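Local coordinates for protein ethylbenzene dehydrogenase alpha-subunit (Aromatoleum aromaticum, PDB 2IVF) that carries molybdenum, two pterin guanine dinucleotide cofactors and an iron-sulfur cluster as a subunit of a molybdopterin-family oxidoreductase, at residues D819-A824 / P942-G947; S451-L456 / W565-L570. One frame throughout, in Å; residues are numbered along the deposited sequence.

Contact 1: D819-A824 / P942-G947; sequences DWYLEA and PLHLAG. With GOL (glycerol), chain H.
Pro942 meets Trp820 through its carbonyl. Its O lies at the indole edge, near the ring plane, 3.5 Å from CZ3 of Trp820, and also accepts the backbone N-H of Leu945. Leu943 comes next and wedges between Trp820 and Tyr821. Its two methyls part. CD1 of Leu943 lies over the face of the Tyr821 ring, 4.1 Å from the centroid and 12° off the normal, in a CH-pi contact. The same methyl, Leu943 CD1, touches Ala824 CB at 3.8 Å. CD2 of Leu943 packs on Trp820 CB at 3.9 Å. Leu943 O accepts from O1 of a glycerol, probably from the crystallisation liquor, at 3.1 Å, and from Ala946 N. Tyr821 OH shares a hydrogen bond of 3.0 Å with the same glycerol O1. His230 and Ser960 also bond to this glycerol. His944 starts away from the helix, yet its CD2 edge faces Tyr821 OH. Its NE2 bonds to Asp455. Leu945 puts CB in the indole plane at the CZ3 edge, and its side chain also touches helix 574-583. Ala946 closes the row. Its CA makes an off-centre CH-pi contact 4.2 Å from the centroid of the six-membered ring of Trp820, while Ala946 CB touches Trp820 CE3 at 3.7 Å. The indole NE1 bonds to Glu580. The contact joins the short helix 819-824 to a 3-10 turn in the loop between strands 915-917 and 969-975, two strands of a sheet consistent with the double-psi barrel of this family.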
ATOM      1  N   ASP A 819       6.895 -42.512  -3.495  1.00 21.06           N
ATOM      2  CA  ASP A 819       5.811 -43.151  -4.274  1.00 21.59           C
ATOM      3  C   ASP A 819       4.706 -42.222  -4.728  1.00 21.37           C
ATOM      4  O   ASP A 819       4.275 -42.294  -5.874  1.00 22.20           O
ATOM      5  CB  ASP A 819       5.205 -44.311  -3.473  1.00 20.89           C
ATOM      6  CG  ASP A 819       6.175 -45.475  -3.311  1.00 23.82           C
ATOM      7  OD1 ASP A 819       7.130 -45.587  -4.115  1.00 24.32           O
ATOM      8  OD2 ASP A 819       5.955 -46.301  -2.394  1.00 22.24           O
ATOM      9  N   TRP A 820       4.259 -41.338  -3.847  1.00 21.70           N
ATOM     10  CA  TRP A 820       3.196 -40.403  -4.204  1.00 22.25           C
ATOM     11  C   TRP A 820       3.617 -39.493  -5.349  1.00 21.56           C
ATOM     12  O   TRP A 820       2.826 -39.199  -6.257  1.00 22.61           O
ATOM     13  CB  TRP A 820       2.815 -39.535  -3.017  1.00 22.45           C
ATOM     14  CG  TRP A 820       2.042 -40.235  -1.932  1.00 23.58           C
ATOM     15  CD1 TRP A 820       2.018 -41.533  -1.639  1.00 23.26           C
ATOM     16  CD2 TRP A 820       1.294 -39.572  -0.914  1.00 23.69           C
ATOM     17  NE1 TRP A 820       1.225 -41.759  -0.529  1.00 23.80           N
ATOM     18  CE2 TRP A 820       0.783 -40.551  -0.062  1.00 24.32           C
ATOM     19  CE3 TRP A 820       0.996 -38.236  -0.665  1.00 24.35           C
ATOM     20  CZ2 TRP A 820      -0.036 -40.239   1.022  1.00 23.46           C
ATOM     21  CZ3 TRP A 820       0.196 -37.924   0.412  1.00 23.50           C
ATOM     22  CH2 TRP A 820      -0.300 -38.917   1.243  1.00 23.69           C
ATOM     23  N   TYR A 821       4.840 -38.982  -5.279  1.00 22.21           N
ATOM     24  CA  TYR A 821       5.377 -38.129  -6.342  1.00 22.09           C
ATOM     25  C   TYR A 821       5.633 -38.836  -7.667  1.00 22.73           C
ATOM     26  O   TYR A 821       5.283 -38.332  -8.743  1.00 22.59           O
ATOM     27  CB  TYR A 821       6.641 -37.398  -5.862  1.00 23.01           C
ATOM     28  CG  TYR A 821       6.285 -36.260  -4.936  1.00 21.42           C
ATOM     29  CD1 TYR A 821       5.793 -36.510  -3.657  1.00 20.21           C
ATOM     30  CD2 TYR A 821       6.416 -34.933  -5.348  1.00 22.21           C
ATOM     31  CE1 TYR A 821       5.453 -35.486  -2.822  1.00 22.48           C
ATOM     32  CE2 TYR A 821       6.082 -33.933  -4.533  1.00 22.47           C
ATOM     33  CZ  TYR A 821       5.598 -34.192  -3.285  1.00 20.44           C
ATOM     34  OH  TYR A 821       5.272 -33.150  -2.501  1.00 25.01           O
ATOM     35  N   LEU A 822       6.206 -40.024  -7.580  1.00 22.48           N
ATOM     36  CA  LEU A 822       6.367 -40.884  -8.718  1.00 22.80           C
ATOM     37  C   LEU A 822       5.000 -41.094  -9.423  1.00 23.83           C
ATOM     38  O   LEU A 822       4.869 -40.849 -10.628  1.00 23.60           O
ATOM     39  CB  LEU A 822       6.960 -42.218  -8.246  1.00 22.87           C
ATOM     40  CG  LEU A 822       8.457 -42.275  -7.905  1.00 22.67           C
ATOM     41  CD1 LEU A 822       8.867 -43.705  -7.418  1.00 22.51           C
ATOM     42  CD2 LEU A 822       9.248 -41.895  -9.142  1.00 22.62           C
ATOM     43  N   GLU A 823       3.983 -41.520  -8.667  1.00 23.80           N
ATOM     44  CA  GLU A 823       2.666 -41.831  -9.243  1.00 23.84           C
ATOM     45  C   GLU A 823       1.938 -40.578  -9.779  1.00 23.37           C
ATOM     46  O   GLU A 823       1.238 -40.670 -10.772  1.00 22.73           O
ATOM     47  CB  GLU A 823       1.783 -42.562  -8.228  1.00 23.99           C
ATOM     48  CG  GLU A 823       2.180 -44.036  -8.077  1.00 26.87           C
ATOM     49  CD  GLU A 823       1.336 -44.852  -7.101  1.00 28.76           C
ATOM     50  OE1 GLU A 823       0.339 -44.325  -6.524  1.00 34.63           O
ATOM     51  OE2 GLU A 823       1.692 -46.053  -6.925  1.00 34.05           O
ATOM     52  N   ALA A 824       2.093 -39.447  -9.090  1.00 22.35           N
ATOM     53  CA  ALA A 824       1.470 -38.149  -9.442  1.00 23.00           C
ATOM     54  C   ALA A 824       2.125 -37.477 -10.631  1.00 22.67           C
ATOM     55  O   ALA A 824       1.607 -36.466 -11.113  1.00 22.23           O
ATOM     56  CB  ALA A 824       1.552 -37.161  -8.276  1.00 22.77           C
ATOM     57  N   PRO A 942      -2.824 -32.217  -2.147  1.00 22.59           N
ATOM     58  CA  PRO A 942      -2.784 -33.453  -1.377  1.00 22.29           C
ATOM     59  C   PRO A 942      -1.390 -34.069  -1.186  1.00 22.85           C
ATOM     60  O   PRO A 942      -1.176 -34.760  -0.193  1.00 20.11           O
ATOM     61  CB  PRO A 942      -3.654 -34.405  -2.198  1.00 22.36           C
ATOM     62  CG  PRO A 942      -4.532 -33.573  -2.918  1.00 22.82           C
ATOM     63  CD  PRO A 942      -3.708 -32.356  -3.306  1.00 22.64           C
ATOM     64  N   LEU A 943      -0.459 -33.812  -2.129  1.00 21.67           N
ATOM     65  CA  LEU A 943       0.884 -34.391  -2.051  1.00 21.34           C
ATOM     66  C   LEU A 943       1.605 -33.826  -0.828  1.00 21.81           C
ATOM     67  O   LEU A 943       2.528 -34.440  -0.310  1.00 23.16           O
ATOM     68  CB  LEU A 943       1.702 -34.088  -3.309  1.00 21.86           C
ATOM     69  CG  LEU A 943       1.233 -34.773  -4.593  1.00 21.75           C
ATOM     70  CD1 LEU A 943       2.245 -34.436  -5.706  1.00 21.42           C
ATOM     71  CD2 LEU A 943       1.093 -36.244  -4.358  1.00 18.13           C
ATOM     72  N   HIS A 944       1.139 -32.694  -0.331  1.00 21.15           N
ATOM     73  CA  HIS A 944       1.711 -32.129   0.884  1.00 21.90           C
ATOM     74  C   HIS A 944       1.259 -32.744   2.195  1.00 22.76           C
ATOM     75  O   HIS A 944       1.663 -32.280   3.240  1.00 22.33           O
ATOM     76  CB  HIS A 944       1.584 -30.624   0.880  1.00 22.51           C
ATOM     77  CG  HIS A 944       2.242 -29.990  -0.294  1.00 22.02           C
ATOM     78  ND1 HIS A 944       2.286 -28.619  -0.464  1.00 22.13           N
ATOM     79  CD2 HIS A 944       2.959 -30.521  -1.315  1.00 20.72           C
ATOM     80  CE1 HIS A 944       2.907 -28.341  -1.600  1.00 22.59           C
ATOM     81  NE2 HIS A 944       3.362 -29.474  -2.116  1.00 23.51           N
ATOM     82  N   LEU A 945       0.509 -33.854   2.113  1.00 22.84           N
ATOM     83  CA  LEU A 945       0.227 -34.717   3.240  1.00 23.94           C
ATOM     84  C   LEU A 945       1.315 -35.777   3.342  1.00 24.39           C
ATOM     85  O   LEU A 945       1.351 -36.526   4.293  1.00 25.44           O
ATOM     86  CB  LEU A 945      -1.140 -35.371   3.056  1.00 23.91           C
ATOM     87  CG  LEU A 945      -2.330 -34.398   3.205  1.00 23.86           C
ATOM     88  CD1 LEU A 945      -3.577 -34.945   2.522  1.00 22.01           C
ATOM     89  CD2 LEU A 945      -2.585 -34.088   4.697  1.00 22.87           C
ATOM     90  N   ALA A 946       2.227 -35.827   2.373  1.00 24.64           N
ATOM     91  CA  ALA A 946       3.193 -36.914   2.322  1.00 25.09           C
ATOM     92  C   ALA A 946       4.140 -36.881   3.501  1.00 25.34           C
ATOM     93  O   ALA A 946       4.545 -35.831   3.929  1.00 25.14           O
ATOM     94  CB  ALA A 946       3.990 -36.885   1.016  1.00 25.49           C
ATOM     95  N   GLY A 947       4.508 -38.059   3.989  1.00 25.01           N
ATOM     96  CA  GLY A 947       5.594 -38.197   4.936  1.00 25.45           C
ATOM     97  C   GLY A 947       6.533 -39.286   4.442  1.00 25.55           C
ATOM     98  O   GLY A 947       6.567 -39.599   3.251  1.00 26.38           O
TER
HETATM   99  C1  GOL H1981       4.642 -32.993   1.634  1.00 36.81           C
HETATM  100  O1  GOL H1981       5.322 -33.435   0.445  1.00 32.34           O
HETATM  101  C2  GOL H1981       5.367 -32.726   2.951  1.00 36.92           C
HETATM  102  O2  GOL H1981       5.984 -31.458   3.103  1.00 38.23           O
HETATM  103  C3  GOL H1981       4.445 -32.902   4.162  1.00 39.64           C
HETATM  104  O3  GOL H1981       4.245 -31.757   4.998  1.00 34.43           O

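Contact 2: S451-L456 / W565-L570; sequences SYHGDL and WTDPAL
Tyr452 lays CE1 against Asp567, 3.7 Å from Asp567 CB. The phenol ring and the carboxylate stand nearly perpendicular. Asp567 N donates a weak, straight hydrogen bond to Tyr452 OH, 3.3 Å long (N-H...O 179°). The methyls Thr566 CG2 and Leu570 CD1 are each 3.8 Å from Tyr452 OH. His453 lies beside the tyrosine, and Tyr452 CD1 covers one imidazole face toward its rim. The imidazole edge is turned to Asp567. CE1 of His453 is 3.6 Å from Asp567 OD2, near the imidazole plane, and the ring and carboxylate planes are 87° apart. No direct bond joins the two groups. A water bridges them instead, 2.9 Å from His453 NE2 and 2.9 Å from Asp567 OD1, to which it donates. CG of Asp567 is anti to its backbone N (chi1 169°), which sends the carboxylate carbon out toward His453. Asp567 OD1 also accepts from Ala569 N at 3.1 Å, from above the carboxylate plane. This is an Asx turn, and it reinforces the type I turn from Asp567 to Leu570. Beyond the two segments, Lys832 forms a salt bridge with Asp567 OD2, and Lys941 bonds to His453 ND1. The carboxylate of Asp567 therefore has a backbone donor and a water on one oxygen and a lysine on the other. These partners restrain its rotation, and they would probably favour the charged form of this buried aspartate.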
ATOM      1  N   SER A 451      -0.514 -20.673  -5.215  1.00 22.95           N
ATOM      2  CA  SER A 451      -0.844 -21.389  -6.450  1.00 22.49           C
ATOM      3  C   SER A 451      -0.834 -22.863  -6.106  1.00 23.34           C
ATOM      4  O   SER A 451       0.045 -23.316  -5.401  1.00 25.13           O
ATOM      5  CB  SER A 451       0.165 -21.102  -7.555  1.00 24.07           C
ATOM      6  OG  SER A 451       0.350 -19.690  -7.747  1.00 21.55           O
ATOM      7  N   TYR A 452      -1.788 -23.612  -6.627  1.00 22.08           N
ATOM      8  CA  TYR A 452      -1.907 -25.038  -6.291  1.00 21.99           C
ATOM      9  C   TYR A 452      -0.584 -25.772  -6.464  1.00 22.78           C
ATOM     10  O   TYR A 452      -0.157 -26.561  -5.597  1.00 24.63           O
ATOM     11  CB  TYR A 452      -2.948 -25.662  -7.187  1.00 21.06           C
ATOM     12  CG  TYR A 452      -3.447 -27.028  -6.796  1.00 20.56           C
ATOM     13  CD1 TYR A 452      -2.728 -28.165  -7.131  1.00 20.66           C
ATOM     14  CD2 TYR A 452      -4.679 -27.190  -6.173  1.00 20.93           C
ATOM     15  CE1 TYR A 452      -3.221 -29.449  -6.824  1.00 19.68           C
ATOM     16  CE2 TYR A 452      -5.171 -28.465  -5.869  1.00 21.57           C
ATOM     17  CZ  TYR A 452      -4.440 -29.579  -6.180  1.00 19.93           C
ATOM     18  OH  TYR A 452      -4.972 -30.860  -5.910  1.00 21.39           O
ATOM     19  N   HIS A 453       0.052 -25.499  -7.597  1.00 23.88           N
ATOM     20  CA  HIS A 453       1.301 -26.123  -7.967  1.00 23.19           C
ATOM     21  C   HIS A 453       2.488 -25.150  -7.805  1.00 22.28           C
ATOM     22  O   HIS A 453       3.464 -25.244  -8.547  1.00 22.67           O
ATOM     23  CB  HIS A 453       1.237 -26.592  -9.433  1.00 22.84           C
ATOM     24  CG  HIS A 453       0.265 -27.695  -9.664  1.00 23.07           C
ATOM     25  ND1 HIS A 453       0.336 -28.880  -8.975  1.00 21.77           N
ATOM     26  CD2 HIS A 453      -0.824 -27.784 -10.462  1.00 22.78           C
ATOM     27  CE1 HIS A 453      -0.662 -29.663  -9.343  1.00 24.34           C
ATOM     28  NE2 HIS A 453      -1.379 -29.030 -10.250  1.00 21.26           N
ATOM     29  N   GLY A 454       2.434 -24.227  -6.848  1.00 22.05           N
ATOM     30  CA  GLY A 454       3.557 -23.311  -6.648  1.00 22.29           C
ATOM     31  C   GLY A 454       4.831 -24.095  -6.351  1.00 22.10           C
ATOM     32  O   GLY A 454       5.911 -23.642  -6.657  1.00 24.28           O
ATOM     33  N   ASP A 455       4.706 -25.254  -5.713  1.00 21.83           N
ATOM     34  CA  ASP A 455       5.891 -26.061  -5.415  1.00 21.20           C
ATOM     35  C   ASP A 455       6.578 -26.438  -6.712  1.00 21.41           C
ATOM     36  O   ASP A 455       7.783 -26.278  -6.817  1.00 21.36           O
ATOM     37  CB  ASP A 455       5.577 -27.317  -4.555  1.00 22.36           C
ATOM     38  CG  ASP A 455       4.542 -28.217  -5.145  1.00 23.92           C
ATOM     39  OD1 ASP A 455       3.757 -27.807  -6.036  1.00 25.08           O
ATOM     40  OD2 ASP A 455       4.467 -29.353  -4.632  1.00 28.24           O
ATOM     41  N   LEU A 456       5.809 -26.880  -7.714  1.00 21.10           N
ATOM     42  CA  LEU A 456       6.373 -27.204  -9.030  1.00 20.53           C
ATOM     43  C   LEU A 456       6.982 -26.040  -9.714  1.00 20.51           C
ATOM     44  O   LEU A 456       8.031 -26.166 -10.332  1.00 20.02           O
ATOM     45  CB  LEU A 456       5.333 -27.796  -9.960  1.00 20.39           C
ATOM     46  CG  LEU A 456       4.945 -29.235  -9.611  1.00 20.92           C
ATOM     47  CD1 LEU A 456       3.778 -29.672 -10.531  1.00 19.32           C
ATOM     48  CD2 LEU A 456       6.123 -30.252  -9.708  1.00 20.67           C
ATOM     49  N   TRP A 565     -12.230 -30.431  -8.687  1.00 22.82           N
ATOM     50  CA  TRP A 565     -11.375 -29.300  -8.362  1.00 23.35           C
ATOM     51  C   TRP A 565      -9.977 -29.731  -7.948  1.00 22.41           C
ATOM     52  O   TRP A 565      -9.259 -28.956  -7.432  1.00 21.28           O
ATOM     53  CB  TRP A 565     -11.979 -28.480  -7.218  1.00 22.81           C
ATOM     54  CG  TRP A 565     -13.357 -27.972  -7.505  1.00 22.30           C
ATOM     55  CD1 TRP A 565     -13.961 -27.862  -8.737  1.00 22.08           C
ATOM     56  CD2 TRP A 565     -14.285 -27.472  -6.557  1.00 21.25           C
ATOM     57  NE1 TRP A 565     -15.214 -27.324  -8.598  1.00 22.50           N
ATOM     58  CE2 TRP A 565     -15.439 -27.077  -7.266  1.00 23.53           C
ATOM     59  CE3 TRP A 565     -14.272 -27.342  -5.158  1.00 23.66           C
ATOM     60  CZ2 TRP A 565     -16.576 -26.591  -6.614  1.00 21.62           C
ATOM     61  CZ3 TRP A 565     -15.389 -26.843  -4.523  1.00 23.34           C
ATOM     62  CH2 TRP A 565     -16.518 -26.452  -5.257  1.00 23.21           C
ATOM     63  N   THR A 566      -9.644 -30.996  -8.174  1.00 23.57           N
ATOM     64  CA  THR A 566      -8.375 -31.598  -7.784  1.00 23.75           C
ATOM     65  C   THR A 566      -7.517 -31.769  -9.032  1.00 23.38           C
ATOM     66  O   THR A 566      -8.022 -31.931 -10.133  1.00 23.77           O
ATOM     67  CB  THR A 566      -8.658 -33.030  -7.165  1.00 25.42           C
ATOM     68  OG1 THR A 566      -9.523 -32.906  -6.023  1.00 27.25           O
ATOM     69  CG2 THR A 566      -7.379 -33.738  -6.716  1.00 23.78           C
ATOM     70  N   ASP A 567      -6.206 -31.746  -8.878  1.00 23.75           N
ATOM     71  CA  ASP A 567      -5.282 -32.085  -9.990  1.00 23.89           C
ATOM     72  C   ASP A 567      -5.672 -33.460 -10.556  1.00 23.42           C
ATOM     73  O   ASP A 567      -5.651 -34.448  -9.819  1.00 23.47           O
ATOM     74  CB  ASP A 567      -3.852 -32.087  -9.413  1.00 24.06           C
ATOM     75  CG  ASP A 567      -2.803 -32.662 -10.347  1.00 25.14           C
ATOM     76  OD1 ASP A 567      -3.034 -32.688 -11.569  1.00 30.21           O
ATOM     77  OD2 ASP A 567      -1.706 -33.051  -9.822  1.00 24.95           O
ATOM     78  N   PRO A 568      -6.033 -33.534 -11.851  1.00 24.60           N
ATOM     79  CA  PRO A 568      -6.463 -34.794 -12.451  1.00 24.72           C
ATOM     80  C   PRO A 568      -5.402 -35.875 -12.569  1.00 25.22           C
ATOM     81  O   PRO A 568      -5.743 -37.012 -12.872  1.00 24.96           O
ATOM     82  CB  PRO A 568      -6.939 -34.410 -13.852  1.00 24.73           C
ATOM     83  CG  PRO A 568      -6.573 -33.002 -14.068  1.00 25.37           C
ATOM     84  CD  PRO A 568      -6.055 -32.413 -12.816  1.00 24.41           C
ATOM     85  N   ALA A 569      -4.142 -35.523 -12.353  1.00 26.14           N
ATOM     86  CA  ALA A 569      -3.051 -36.483 -12.304  1.00 27.07           C
ATOM     87  C   ALA A 569      -3.027 -37.232 -10.988  1.00 28.49           C
ATOM     88  O   ALA A 569      -2.263 -38.198 -10.840  1.00 28.48           O
ATOM     89  CB  ALA A 569      -1.694 -35.771 -12.527  1.00 26.67           C
ATOM     90  N   LEU A 570      -3.833 -36.793 -10.015  1.00 29.04           N
ATOM     91  CA  LEU A 570      -3.875 -37.475  -8.739  1.00 28.89           C
ATOM     92  C   LEU A 570      -4.907 -38.607  -8.818  1.00 30.20           C
ATOM     93  O   LEU A 570      -5.924 -38.495  -9.511  1.00 30.09           O
ATOM     94  CB  LEU A 570      -4.159 -36.482  -7.593  1.00 28.59           C
ATOM     95  CG  LEU A 570      -3.180 -35.310  -7.374  1.00 28.70           C
ATOM     96  CD1 LEU A 570      -3.604 -34.442  -6.156  1.00 24.45           C
ATOM     97  CD2 LEU A 570      -1.685 -35.711  -7.201  1.00 27.14           C
TER
HETATM   98  O   HOH W   1      -3.471 -29.865 -12.079  1.00 20.76           O

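Contacts 1 and 2 have centres about 11 Å apart and touch directly. His944 NE2 of contact 1 lies 2.8 Å from Asp455 OD2 of contact 2, a probable hydrogen bond. Pro942 packs on both segments of contact 2, with its CD 3.3 Å from Tyr452 OH and its CG 3.5 Å from Leu570 CD1. Two lysines tie the contacts further. Lys832 bonds to Ala824 O and to Asp567. Lys941, just ahead of Pro942, bonds to His453 and to Asp455. Contact 2 lies toward the cofactor: the side chain of His453 is about 9 Å from the bound MGD. Along the chain, contact 2 closes before contact 1 opens.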